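PDB 1NRF: regulatory protein BlaR1 from Bacillus licheniformis, which senses beta-lactam antibiotics outside the cell, probably through acylation of a serine in this C-terminal domain, and passes the signal to the cytoplasm. Local coordinates for residues P61-K66 with S109-W114; Y115-D120 with V144-W149; T201-I206 with R237-S242; G213-Y218 with S242-A247; D83-W88 with N99-L104. All coordinates share one frame; numbering follows the deposited sequence.

Contact 1: residues P61-K66 with S109-W114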
# COMPACT_ATOMS: atom_id res chain seq x y z
N PRO A 61 5.99 6.10 1.70
CA PRO A 61 5.04 5.01 1.49
C PRO A 61 5.02 3.94 2.59
O PRO A 61 3.99 3.29 2.82
CB PRO A 61 5.46 4.45 0.14
CG PRO A 61 6.96 4.70 0.13
CD PRO A 61 7.05 6.10 0.68
N ALA A 62 6.15 3.76 3.27
CA ALA A 62 6.28 2.77 4.33
C ALA A 62 5.88 1.37 3.82
O ALA A 62 6.06 1.06 2.64
CB ALA A 62 5.43 3.17 5.53
N SER A 63 5.34 0.52 4.69
CA SER A 63 4.95 -0.82 4.25
C SER A 63 3.99 -0.90 3.05
O SER A 63 3.80 -1.98 2.52
CB SER A 63 4.35 -1.61 5.40
OG SER A 63 5.35 -2.21 6.18
N THR A 64 3.39 0.22 2.62
CA THR A 64 2.49 0.14 1.46
C THR A 64 3.28 -0.20 0.21
O THR A 64 2.75 -0.77 -0.74
CB THR A 64 1.71 1.49 1.17
OG1 THR A 64 2.63 2.52 0.78
CG2 THR A 64 0.93 1.92 2.39
N TYR A 65 4.57 0.13 0.24
CA TYR A 65 5.44 -0.10 -0.90
C TYR A 65 5.82 -1.57 -1.13
O TYR A 65 6.27 -1.95 -2.23
CB TYR A 65 6.70 0.77 -0.75
CG TYR A 65 7.64 0.63 -1.90
CD1 TYR A 65 7.34 1.20 -3.13
CD2 TYR A 65 8.77 -0.17 -1.80
CE1 TYR A 65 8.13 0.97 -4.24
CE2 TYR A 65 9.58 -0.41 -2.89
CZ TYR A 65 9.26 0.17 -4.12
OH TYR A 65 10.03 -0.08 -5.22
N LYS A 66 5.66 -2.40 -0.10
CA LYS A 66 5.99 -3.82 -0.19
C LYS A 66 5.31 -4.54 -1.37
O LYS A 66 5.82 -5.53 -1.89
CB LYS A 66 5.62 -4.53 1.11
CG LYS A 66 6.57 -4.29 2.28
CD LYS A 66 6.01 -4.99 3.52
CE LYS A 66 6.98 -4.99 4.68
NZ LYS A 66 7.33 -3.64 5.14
N SER A 109 1.45 -10.08 5.25
CA SER A 109 0.45 -10.00 6.32
C SER A 109 1.06 -9.39 7.55
O SER A 109 0.44 -8.57 8.23
CB SER A 109 -0.07 -11.39 6.69
OG SER A 109 -0.36 -12.16 5.54
N SER A 110 2.29 -9.78 7.84
CA SER A 110 2.97 -9.31 9.02
C SER A 110 3.87 -8.09 8.80
O SER A 110 4.41 -7.53 9.76
CB SER A 110 3.77 -10.48 9.61
OG SER A 110 2.88 -11.56 9.89
N SER A 111 4.02 -7.67 7.55
CA SER A 111 4.88 -6.54 7.25
C SER A 111 6.26 -6.82 7.82
O SER A 111 6.91 -5.93 8.38
CB SER A 111 4.32 -5.25 7.88
OG SER A 111 3.13 -4.84 7.25
N THR A 112 6.70 -8.07 7.70
CA THR A 112 8.02 -8.46 8.18
C THR A 112 8.98 -7.73 7.27
O THR A 112 9.31 -8.20 6.18
CB THR A 112 8.24 -9.97 8.07
OG1 THR A 112 7.31 -10.64 8.93
CG2 THR A 112 9.66 -10.34 8.47
N THR A 113 9.41 -6.56 7.73
CA THR A 113 10.31 -5.70 6.98
C THR A 113 11.60 -6.32 6.51
O THR A 113 11.98 -6.12 5.36
CB THR A 113 10.62 -4.43 7.80
OG1 THR A 113 9.40 -3.72 8.05
CG2 THR A 113 11.58 -3.52 7.04
N TRP A 114 12.29 -7.08 7.38
CA TRP A 114 13.56 -7.67 6.98
C TRP A 114 13.47 -8.54 5.73
O TRP A 114 14.42 -8.60 4.95
CB TRP A 114 14.20 -8.47 8.13
CG TRP A 114 13.47 -9.73 8.59
CD1 TRP A 114 12.73 -9.87 9.72
CD2 TRP A 114 13.52 -11.02 7.97
NE1 TRP A 114 12.32 -11.17 9.86
CE2 TRP A 114 12.79 -11.90 8.80
CE3 TRP A 114 14.10 -11.52 6.80
CZ2 TRP A 114 12.63 -13.26 8.49
CZ3 TRP A 114 13.95 -12.88 6.50
CH2 TRP A 114 13.21 -13.73 7.34

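Contact 2: residues Y115-D120 with V144-W149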
# COMPACT_ATOMS: atom_id res chain seq x y z
N TYR A 115 12.32 -9.17 5.53
CA TYR A 115 12.12 -10.04 4.36
C TYR A 115 12.26 -9.28 3.04
O TYR A 115 12.98 -9.71 2.14
CB TYR A 115 10.74 -10.70 4.44
CG TYR A 115 10.44 -11.62 3.28
CD1 TYR A 115 10.09 -11.12 2.03
CD2 TYR A 115 10.52 -13.01 3.44
CE1 TYR A 115 9.84 -11.98 0.97
CE2 TYR A 115 10.27 -13.87 2.39
CZ TYR A 115 9.92 -13.36 1.16
OH TYR A 115 9.66 -14.22 0.12
N PHE A 116 11.55 -8.17 2.92
CA PHE A 116 11.59 -7.37 1.70
C PHE A 116 12.90 -6.60 1.59
O PHE A 116 13.40 -6.36 0.49
CB PHE A 116 10.38 -6.43 1.63
CG PHE A 116 9.06 -7.16 1.60
CD1 PHE A 116 8.46 -7.58 2.79
CD2 PHE A 116 8.48 -7.51 0.39
CE1 PHE A 116 7.30 -8.36 2.76
CE2 PHE A 116 7.31 -8.29 0.35
CZ PHE A 116 6.72 -8.72 1.54
N GLN A 117 13.46 -6.23 2.74
CA GLN A 117 14.73 -5.52 2.77
C GLN A 117 15.84 -6.38 2.18
O GLN A 117 16.59 -5.94 1.31
CB GLN A 117 15.08 -5.15 4.22
CG GLN A 117 15.03 -3.66 4.51
CD GLN A 117 15.13 -3.36 5.99
OE1 GLN A 117 15.43 -2.24 6.39
NE2 GLN A 117 14.86 -4.37 6.82
N LYS A 118 15.95 -7.62 2.65
CA LYS A 118 16.97 -8.51 2.14
C LYS A 118 16.63 -8.87 0.71
O LYS A 118 17.45 -9.42 -0.02
CB LYS A 118 17.08 -9.76 3.03
CG LYS A 118 17.43 -9.44 4.50
CD LYS A 118 18.18 -10.58 5.22
CE LYS A 118 17.34 -11.85 5.41
NZ LYS A 118 18.06 -12.91 6.19
N LEU A 119 15.40 -8.55 0.31
CA LEU A 119 14.92 -8.82 -1.03
C LEU A 119 15.36 -7.66 -1.93
O LEU A 119 15.77 -7.86 -3.07
CB LEU A 119 13.39 -8.92 -1.02
CG LEU A 119 12.67 -10.00 -1.83
CD1 LEU A 119 13.30 -11.36 -1.59
CD2 LEU A 119 11.20 -10.02 -1.43
N ASP A 120 15.30 -6.45 -1.38
CA ASP A 120 15.69 -5.23 -2.09
C ASP A 120 17.21 -5.15 -2.26
O ASP A 120 17.71 -4.59 -3.24
CB ASP A 120 15.19 -3.98 -1.35
CG ASP A 120 13.71 -3.68 -1.62
OD1 ASP A 120 13.02 -4.51 -2.25
OD2 ASP A 120 13.24 -2.60 -1.20
N VAL A 144 19.00 4.69 0.33
CA VAL A 144 19.75 3.45 0.39
C VAL A 144 18.75 2.29 0.32
O VAL A 144 17.64 2.37 0.86
CB VAL A 144 20.60 3.36 1.68
CG1 VAL A 144 21.57 4.54 1.74
CG2 VAL A 144 19.70 3.34 2.92
N PRO A 145 19.13 1.20 -0.35
CA PRO A 145 18.27 0.02 -0.50
C PRO A 145 17.53 -0.43 0.74
O PRO A 145 16.40 -0.93 0.65
CB PRO A 145 19.22 -1.05 -1.05
CG PRO A 145 20.60 -0.53 -0.74
CD PRO A 145 20.46 0.95 -0.93
N ALA A 146 18.14 -0.24 1.90
CA ALA A 146 17.54 -0.68 3.14
C ALA A 146 16.32 0.10 3.63
O ALA A 146 15.45 -0.47 4.28
CB ALA A 146 18.59 -0.72 4.24
N ASP A 147 16.23 1.39 3.31
CA ASP A 147 15.10 2.16 3.82
C ASP A 147 14.51 3.31 3.00
O ASP A 147 13.79 4.14 3.54
CB ASP A 147 15.45 2.70 5.22
CG ASP A 147 16.95 2.69 5.50
OD1 ASP A 147 17.52 1.58 5.64
OD2 ASP A 147 17.56 3.77 5.58
N TYR A 148 14.80 3.35 1.70
CA TYR A 148 14.29 4.42 0.84
C TYR A 148 12.78 4.62 0.91
O TYR A 148 12.28 5.73 0.70
CB TYR A 148 14.67 4.17 -0.63
CG TYR A 148 14.19 2.84 -1.21
CD1 TYR A 148 14.87 1.66 -0.96
CD2 TYR A 148 13.08 2.79 -2.05
CE1 TYR A 148 14.47 0.45 -1.53
CE2 TYR A 148 12.66 1.60 -2.63
CZ TYR A 148 13.36 0.43 -2.37
OH TYR A 148 12.95 -0.76 -2.94
N TRP A 149 12.08 3.54 1.22
CA TRP A 149 10.62 3.54 1.32
C TRP A 149 10.12 3.81 2.73
O TRP A 149 8.92 3.72 3.00
CB TRP A 149 10.08 2.20 0.82
CG TRP A 149 10.82 1.05 1.41
CD1 TRP A 149 12.00 0.53 0.99
CD2 TRP A 149 10.46 0.33 2.59
NE1 TRP A 149 12.41 -0.47 1.83
CE2 TRP A 149 11.49 -0.62 2.83
CE3 TRP A 149 9.37 0.39 3.47
CZ2 TRP A 149 11.46 -1.50 3.91
CZ3 TRP A 149 9.34 -0.49 4.55
CH2 TRP A 149 10.38 -1.42 4.76
O HOH W 1 14.29 -2.71 1.27

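Contact 3: residues T201-I206 with R237-S242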
# COMPACT_ATOMS: atom_id res chain seq x y z
N THR A 201 -1.36 -2.17 4.90
CA THR A 201 -1.12 -1.09 5.86
C THR A 201 0.29 -0.54 5.82
O THR A 201 1.21 -1.18 5.32
CB THR A 201 -1.35 -1.55 7.31
OG1 THR A 201 -0.45 -2.63 7.60
CG2 THR A 201 -2.77 -1.98 7.53
N GLY A 202 0.46 0.64 6.41
CA GLY A 202 1.76 1.27 6.48
C GLY A 202 1.81 2.15 7.72
O GLY A 202 0.85 2.86 8.02
N THR A 203 2.92 2.08 8.44
CA THR A 203 3.10 2.90 9.64
C THR A 203 4.46 3.58 9.64
O THR A 203 5.47 2.97 9.27
CB THR A 203 2.98 2.07 10.93
OG1 THR A 203 1.68 1.50 11.02
CG2 THR A 203 3.22 2.96 12.15
N SER A 204 4.48 4.85 10.04
CA SER A 204 5.71 5.63 10.11
C SER A 204 5.67 6.56 11.31
O SER A 204 4.61 7.04 11.69
CB SER A 204 5.89 6.47 8.84
OG SER A 204 6.67 5.78 7.88
N VAL A 205 6.84 6.82 11.90
CA VAL A 205 6.95 7.71 13.05
C VAL A 205 7.33 9.12 12.61
O VAL A 205 7.60 9.36 11.44
CB VAL A 205 8.01 7.20 14.06
CG1 VAL A 205 8.16 8.19 15.20
CG2 VAL A 205 7.60 5.83 14.60
N ILE A 206 6.65 10.02 12.72
CA ILE A 206 6.96 11.33 12.17
C ILE A 206 7.66 12.28 13.15
O ILE A 206 8.15 13.33 12.75
CB ILE A 206 5.68 12.01 11.59
CG1 ILE A 206 4.66 12.26 12.69
CG2 ILE A 206 5.05 11.10 10.54
CD1 ILE A 206 3.39 12.89 12.18
N ARG A 237 -0.48 5.01 18.13
CA ARG A 237 0.76 4.26 17.93
C ARG A 237 0.69 3.39 16.68
O ARG A 237 1.60 3.39 15.85
CB ARG A 237 1.05 3.40 19.16
CG ARG A 237 1.59 4.15 20.37
CD ARG A 237 3.09 4.40 20.23
NE ARG A 237 3.71 4.83 21.47
CZ ARG A 237 5.01 4.68 21.75
NH1 ARG A 237 5.82 4.10 20.87
NH2 ARG A 237 5.49 5.09 22.91
N ALA A 238 -0.40 2.63 16.55
CA ALA A 238 -0.58 1.76 15.40
C ALA A 238 -1.39 2.50 14.35
O ALA A 238 -2.58 2.22 14.15
CB ALA A 238 -1.27 0.48 15.82
N ALA A 239 -0.75 3.45 13.69
CA ALA A 239 -1.39 4.26 12.67
C ALA A 239 -1.88 3.43 11.49
O ALA A 239 -2.92 3.72 10.92
CB ALA A 239 -0.44 5.33 12.20
N GLY A 240 -1.14 2.39 11.14
CA GLY A 240 -1.55 1.55 10.02
C GLY A 240 -2.90 0.89 10.26
O GLY A 240 -3.71 0.79 9.35
N SER A 241 -3.13 0.44 11.48
CA SER A 241 -4.38 -0.21 11.84
C SER A 241 -5.52 0.80 11.87
O SER A 241 -6.60 0.55 11.35
CB SER A 241 -4.27 -0.89 13.21
OG SER A 241 -3.27 -1.90 13.20
N SER A 242 -5.25 1.95 12.48
CA SER A 242 -6.26 2.99 12.57
C SER A 242 -6.67 3.50 11.21
O SER A 242 -7.85 3.81 10.99
CB SER A 242 -5.74 4.13 13.44
OG SER A 242 -5.53 3.68 14.77

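Contact 4: residues G213-Y218 with S242-A247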
# COMPACT_ATOMS: atom_id res chain seq x y z
N GLY A 213 -0.08 6.87 9.24
CA GLY A 213 -0.59 5.57 8.83
C GLY A 213 -1.15 5.54 7.42
O GLY A 213 -1.75 6.50 6.95
N TRP A 214 -0.96 4.40 6.76
CA TRP A 214 -1.43 4.18 5.40
C TRP A 214 -2.28 2.92 5.29
O TRP A 214 -2.04 1.92 5.96
CB TRP A 214 -0.27 3.94 4.43
CG TRP A 214 0.46 5.10 3.83
CD1 TRP A 214 1.75 5.44 4.08
CD2 TRP A 214 0.04 5.90 2.72
NE1 TRP A 214 2.18 6.39 3.18
CE2 TRP A 214 1.15 6.69 2.33
CE3 TRP A 214 -1.16 6.03 2.00
CZ2 TRP A 214 1.10 7.60 1.25
CZ3 TRP A 214 -1.22 6.93 0.93
CH2 TRP A 214 -0.09 7.70 0.57
N PHE A 215 -3.26 2.98 4.41
CA PHE A 215 -4.07 1.81 4.10
C PHE A 215 -4.60 2.03 2.69
O PHE A 215 -5.48 2.85 2.45
CB PHE A 215 -5.22 1.59 5.07
CG PHE A 215 -5.92 0.28 4.83
CD1 PHE A 215 -5.20 -0.90 4.84
CD2 PHE A 215 -7.27 0.25 4.49
CE1 PHE A 215 -5.81 -2.11 4.49
CE2 PHE A 215 -7.89 -0.95 4.14
CZ PHE A 215 -7.16 -2.14 4.13
N ILE A 216 -4.00 1.29 1.76
CA ILE A 216 -4.36 1.38 0.35
C ILE A 216 -4.82 0.01 -0.11
O ILE A 216 -4.57 -0.99 0.56
CB ILE A 216 -3.14 1.82 -0.51
CG1 ILE A 216 -2.10 0.69 -0.59
CG2 ILE A 216 -2.51 3.06 0.10
CD1 ILE A 216 -0.89 1.03 -1.44
N GLY A 217 -5.49 -0.03 -1.25
CA GLY A 217 -5.97 -1.29 -1.77
C GLY A 217 -7.18 -1.09 -2.66
O GLY A 217 -7.43 -0.00 -3.17
N TYR A 218 -7.94 -2.15 -2.86
CA TYR A 218 -9.12 -2.05 -3.70
C TYR A 218 -10.19 -3.08 -3.33
O TYR A 218 -9.96 -4.02 -2.57
CB TYR A 218 -8.70 -2.19 -5.17
CG TYR A 218 -7.72 -3.31 -5.41
CD1 TYR A 218 -8.16 -4.62 -5.61
CD2 TYR A 218 -6.35 -3.08 -5.36
CE1 TYR A 218 -7.26 -5.67 -5.75
CE2 TYR A 218 -5.44 -4.12 -5.49
CZ TYR A 218 -5.90 -5.41 -5.68
OH TYR A 218 -5.00 -6.45 -5.79
N SER A 242 -5.25 1.95 12.48
CA SER A 242 -6.26 2.99 12.57
C SER A 242 -6.67 3.50 11.21
O SER A 242 -7.85 3.81 10.99
CB SER A 242 -5.74 4.13 13.44
OG SER A 242 -5.53 3.68 14.77
N ALA A 243 -5.72 3.61 10.29
CA ALA A 243 -6.02 4.08 8.94
C ALA A 243 -6.86 3.03 8.20
O ALA A 243 -7.72 3.37 7.40
CB ALA A 243 -4.73 4.36 8.17
N ALA A 244 -6.61 1.76 8.48
CA ALA A 244 -7.37 0.70 7.84
C ALA A 244 -8.80 0.78 8.36
O ALA A 244 -9.76 0.76 7.58
CB ALA A 244 -6.77 -0.66 8.17
N GLU A 245 -8.93 0.88 9.68
CA GLU A 245 -10.24 0.99 10.31
C GLU A 245 -11.02 2.17 9.75
O GLU A 245 -12.20 2.06 9.47
CB GLU A 245 -10.10 1.11 11.83
CG GLU A 245 -9.71 -0.19 12.52
CD GLU A 245 -10.48 -0.43 13.82
OE1 GLU A 245 -11.74 -0.39 13.79
OE2 GLU A 245 -9.84 -0.67 14.87
N ILE A 246 -10.35 3.31 9.59
CA ILE A 246 -10.99 4.50 9.05
C ILE A 246 -11.48 4.24 7.62
O ILE A 246 -12.66 4.43 7.31
CB ILE A 246 -10.02 5.69 9.03
CG1 ILE A 246 -9.69 6.11 10.46
CG2 ILE A 246 -10.63 6.85 8.24
CD1 ILE A 246 -8.61 7.19 10.57
N ALA A 247 -10.58 3.80 6.75
CA ALA A 247 -10.94 3.50 5.37
C ALA A 247 -12.12 2.55 5.31
O ALA A 247 -13.03 2.72 4.51
CB ALA A 247 -9.75 2.88 4.63

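Contact 5: residues D83-W88 with N99-L104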
# COMPACT_ATOMS: atom_id res chain seq x y z
N ASP A 83 8.60 -21.05 -4.46
CA ASP A 83 9.66 -20.91 -3.47
C ASP A 83 9.94 -19.44 -3.13
O ASP A 83 10.56 -18.72 -3.90
CB ASP A 83 10.95 -21.58 -3.94
CG ASP A 83 12.04 -21.57 -2.88
OD1 ASP A 83 13.18 -21.97 -3.19
OD2 ASP A 83 11.77 -21.16 -1.72
N SER A 84 9.48 -19.02 -1.96
CA SER A 84 9.71 -17.65 -1.52
C SER A 84 10.13 -17.69 -0.06
O SER A 84 10.24 -16.66 0.60
CB SER A 84 8.43 -16.81 -1.66
OG SER A 84 7.41 -17.28 -0.80
N HIS A 85 10.37 -18.90 0.44
CA HIS A 85 10.78 -19.10 1.83
C HIS A 85 12.12 -18.42 2.10
O HIS A 85 12.99 -18.38 1.23
CB HIS A 85 10.88 -20.60 2.15
CG HIS A 85 11.20 -20.87 3.59
ND1 HIS A 85 12.49 -20.84 4.08
CD2 HIS A 85 10.40 -21.12 4.65
CE1 HIS A 85 12.47 -21.06 5.38
NE2 HIS A 85 11.21 -21.23 5.75
N MET A 86 12.27 -17.90 3.31
CA MET A 86 13.49 -17.20 3.68
C MET A 86 13.73 -17.36 5.18
O MET A 86 13.06 -16.73 6.00
CB MET A 86 13.33 -15.71 3.31
CG MET A 86 14.59 -14.87 3.35
SD MET A 86 14.30 -13.13 2.92
CE MET A 86 13.96 -13.25 1.17
N THR A 87 14.68 -18.22 5.54
CA THR A 87 14.99 -18.45 6.95
C THR A 87 15.49 -17.16 7.59
O THR A 87 16.16 -16.35 6.96
CB THR A 87 16.09 -19.54 7.13
OG1 THR A 87 15.60 -20.80 6.63
CG2 THR A 87 16.45 -19.70 8.61
N TRP A 88 15.15 -16.96 8.86
CA TRP A 88 15.57 -15.75 9.54
C TRP A 88 16.84 -15.92 10.38
O TRP A 88 17.03 -16.92 11.07
CB TRP A 88 14.42 -15.21 10.40
CG TRP A 88 14.17 -15.96 11.65
CD1 TRP A 88 13.83 -17.27 11.76
CD2 TRP A 88 14.26 -15.45 12.98
NE1 TRP A 88 13.69 -17.62 13.08
CE2 TRP A 88 13.95 -16.51 13.86
CE3 TRP A 88 14.56 -14.19 13.52
CZ2 TRP A 88 13.94 -16.36 15.24
CZ3 TRP A 88 14.55 -14.04 14.90
CH2 TRP A 88 14.24 -15.12 15.75
N ASN A 99 10.32 -12.51 13.97
CA ASN A 99 11.25 -13.50 14.53
C ASN A 99 10.93 -14.96 14.24
O ASN A 99 10.77 -15.77 15.17
CB ASN A 99 11.35 -13.28 16.05
CG ASN A 99 11.69 -11.85 16.41
OD1 ASN A 99 12.71 -11.32 15.98
ND2 ASN A 99 10.83 -11.22 17.20
N GLN A 100 10.87 -15.30 12.96
CA GLN A 100 10.59 -16.67 12.52
C GLN A 100 10.72 -16.77 11.01
O GLN A 100 10.76 -15.76 10.32
CB GLN A 100 9.19 -17.09 12.96
CG GLN A 100 8.14 -16.01 12.80
CD GLN A 100 6.84 -16.38 13.47
OE1 GLN A 100 6.11 -17.26 13.01
NE2 GLN A 100 6.53 -15.71 14.59
N ASP A 101 10.81 -18.00 10.50
CA ASP A 101 10.93 -18.20 9.06
C ASP A 101 9.78 -17.53 8.33
O ASP A 101 8.61 -17.77 8.61
CB ASP A 101 10.99 -19.70 8.73
CG ASP A 101 12.29 -20.35 9.21
OD1 ASP A 101 13.37 -19.77 8.97
OD2 ASP A 101 12.22 -21.44 9.83
N GLN A 102 10.13 -16.66 7.39
CA GLN A 102 9.12 -15.93 6.65
C GLN A 102 8.82 -16.49 5.28
O GLN A 102 9.54 -17.33 4.75
CB GLN A 102 9.52 -14.46 6.52
CG GLN A 102 9.55 -13.72 7.85
CD GLN A 102 8.17 -13.56 8.47
OE1 GLN A 102 8.04 -13.29 9.66
NE2 GLN A 102 7.13 -13.70 7.65
N ASP A 103 7.73 -16.00 4.73
CA ASP A 103 7.25 -16.39 3.42
C ASP A 103 6.81 -15.09 2.76
O ASP A 103 6.57 -14.11 3.46
CB ASP A 103 6.06 -17.33 3.60
CG ASP A 103 5.71 -18.06 2.34
OD1 ASP A 103 4.74 -18.85 2.37
OD2 ASP A 103 6.41 -17.87 1.33
N LEU A 104 6.71 -15.05 1.44
CA LEU A 104 6.25 -13.83 0.77
C LEU A 104 4.89 -13.49 1.37
O LEU A 104 4.65 -12.36 1.79
CB LEU A 104 6.10 -14.04 -0.74
CG LEU A 104 5.33 -12.94 -1.49
CD1 LEU A 104 6.14 -11.64 -1.49
CD2 LEU A 104 5.05 -13.40 -2.91

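Contact 1: residues P61-K66 with S109-W114
Lys66 reaches from the start of helix 66-76 to the bend around Ser111. Its chain runs extended to CE and bends only at chi4 (61°), which places NZ. The methylene end does the touching: CE lies 3.7 Å from Ser111 CA, with the carbonyl carbon of Ser111 equally near. NZ turns back within its own segment and donates to Ser63 OG at 2.7 Å. Across the contact NZ also stands 3.6 Å from Thr113 OG1, the two side chains crossing at about a right angle. Ser63 faces Ser111 hydroxyl to hydroxyl, with 3.6 Å between Ser63 OG and Ser111 OG; the stronger partner of Ser111 OG is Lys200 NZ on strand 195-205. Ser111 has positive phi (55°), as the C-prime residue of the Schellman motif that ends helix 104-110. Ser63, the acyl-ester serine by similarity, and Lys66 form the SxxK motif of penicillin-recognising proteins; Ser111-Thr112-Thr113 probably corresponds to the second conserved motif. Lys66 is a carboxylation site by similarity, but the modification is absent here. The unmodified amine bonds the Ser63 hydroxyl, consistent with a role in orienting it; each serine hydroxyl has a lysine amine as partner, Lys66 for Ser63 and Lys200 for Ser111.

Contact 2: residues Y115-D120 with V144-W149
Asp120 OD2 is gripped by Tyr148 OH and by a water. Tyr148 OH donates to Asp120 OD2 at 2.5 Å, coming from above the carboxylate plane, 62° out of it, while carboxylate and ring planes stand only 25° apart. The water donates to Asp120 OD2 at 2.7 Å and to Pro145 O at 2.8 Å, tying the helix to the loop backbone. It also accepts from Trp149 NE1 at 3.0 Å, but Trp149 has two deposited conformers and its contacts, seen in one, are less certain. The other oxygen, Asp120 OD1, is held by Ser69 OG of helix 66-76, which fixes the rotation of the carboxylate. Tyr148 takes its CG between backbone N and carbonyl carbon (chi1 57°), and Trp149 CD1 lies over the centre of its phenol ring, 3.4 Å above the plane. One turn back along helix 113-123, Gln117 lays its CG 3.2 Å from Ala146 O and at the edge of the Trp149 indole. The loop 144-149 is thereby joined to the helix that leads away from the Ser111 bend, and Trp149 packs beside Lys66. Three donors around its two oxygens would probably stabilise the buried Asp120 as the anion.

Contact 3: residues T201-I206 with R237-S242
Thr201 CG2 lies above the plane of the Gly240-Ser241 peptide, out at its carbonyl-oxygen end, 3.4 Å from Gly240 O. The preceding peptide, between Ala239 and Gly240, is met at its N-H instead: Gly240 N donates to Thr203 OG1 at 3.0 Å. The N-H...O angle is 133°, so the bond is bent, with the hydroxyl oxygen standing somewhat out of the peptide plane. Between these two threonines Gly202 O, bonded to Trp214 N of strand 211-220, also passes 3.4 Å from Gly240 CA. Gly240 has no side chain, and a CB there would run into Thr203 OG1; the backbones can therefore come within 4.9 Å, CA of Gly202 to CA of Gly240. Thr201 and Thr203 both turn toward the helix, as alternate residues of a strand do, while Ser204 faces the other way and packs on Ala62. This is where the first turn of the C-terminal helix 239-253 sits on strand 195-205 in the penicillin-binding fold. Thr201 and Gly202 follow Lys200 and probably make up the KTG motif that lines the active site; Thr201 O lies against Ser63. Ala238 is the N-cap, at the centre of an inverse gamma turn, and Gly240 N is among the first amides of the helix, which lack backbone acceptors one turn earlier within it. Thr203 supplies one through OG1, set anti to its own carbonyl carbon (chi1 -62°). That torsion leaves the methyl CG2 anti to the backbone N, beside the loop entering the helix, where it rests 4.1 Å from Arg237 O and close to the methyl of Ala239.

Contact 4: residues G213-Y218 with S242-A247
Phe215 packs its ring against the small side chains of Ala244 and Ala247. The methyl of Ala244 sits over one face in a CH-pi contact: CB is 3.7 Å from the ring centroid and near the normal, shifted toward the CG-CD1 side of the rim. Ala247, one turn on, comes in at the edge near the ring plane, its CB 3.6 Å from Phe215 CD2. The backbone comes slightly nearer than the methyls, since Ala244 CA lies 3.4 Å from Phe215 CG. Chi1 (-172°) sets CG anti to the backbone N, and chi2 (56°) turns the ring so that a face meets Ala244 CB. Two residues earlier the strand has Gly213, and here the methyl of Ala243 rests directly on main chain, CB 3.8 Å from Gly213 C. Glycine on the strand and alanines on the helix are consistent with the close approach of the short-segment axes, 6.8 Å at an angle of 47° between their directions. Trp214 and Ile216 point to the other side of the sheet, where Trp214 NE1 is bonded to Ala60 O and both side chains meet helix 158-170. Strand 211-220 thus runs between helix 239-253 on one side and helix 158-170 on the other, flanked within the sheet by strands 195-205 and 225-234. Thr201 of the former also touches Phe215, while Ile232 and Val230 of the latter meet Ala243 and Ala247.

Contact 5: residues D83-W88 with N99-L104
Residues 84-88 and 99-104 run antiparallel, their end-to-end directions 169° apart, and Met86 with Gln102 forms a single hydrogen-bonded bridge. Met86 N donates to Gln102 O at 3.1 Å, and Gln102 N returns a bond to Met86 O at 3.2 Å, arriving from above that carbonyl's plane. Beyond one end of the bridge Trp88 lays its indole flat over the chain of Asn99 and Gln100: Asn99 C and Gln100 N both stand about 3.3 Å above the plane, over its centre. The Asn99 side chain meets the far end of the same ring, CB 3.4 Å from Trp88 CH2, while its amide, at 53° to the indole, is occupied with Tyr93. Asp101 lies side by side with Thr87, and its OD1 takes a weak bond from Trp88 N at 3.3 Å. The CB of Asp101 also comes to 3.4 Å from His85 NE2, and Gln102 O lies over a face of that imidazole toward its rim. At the opposite end Ser84 OG accepts from Leu104 N at 3.2 Å, nearly straight at 164°, serving the first residue of helix 104-110. Ser84 O in turn accepts from Tyr115 OH. Two backbone bonds alone join the segments by main chain; the rest of the hold is the indole over the peptide at one end and the Ser84 bond to the helix start at the other. The neighbouring Asp101 carboxylate could favour a protonated His85.

Overall arrangement
Contacts 1 and 4 are buried, contacts 2 and 3 partly so, and contact 5 lies farthest out, its centre about 21 Å from that of the chain. Contacts 3 and 4 hold the same helix, 239-253, against neighbouring strands of the sheet: by a threonine hydroxyl and a glycine at its start, by alanine methyls on an aromatic ring farther along. Contacts 1 and 2 share helix 113-123 and are dominated by polar side chains, lysine and serine in one, carboxylate, phenol and water in the other. Contact 5, one antiparallel bridge and an indole laid over a peptide, abuts them through Trp114 and Tyr115. Contact 1 joins the two regions, touching every other contact, whereas contacts 3 and 4 touch neither contact 2 nor contact 5.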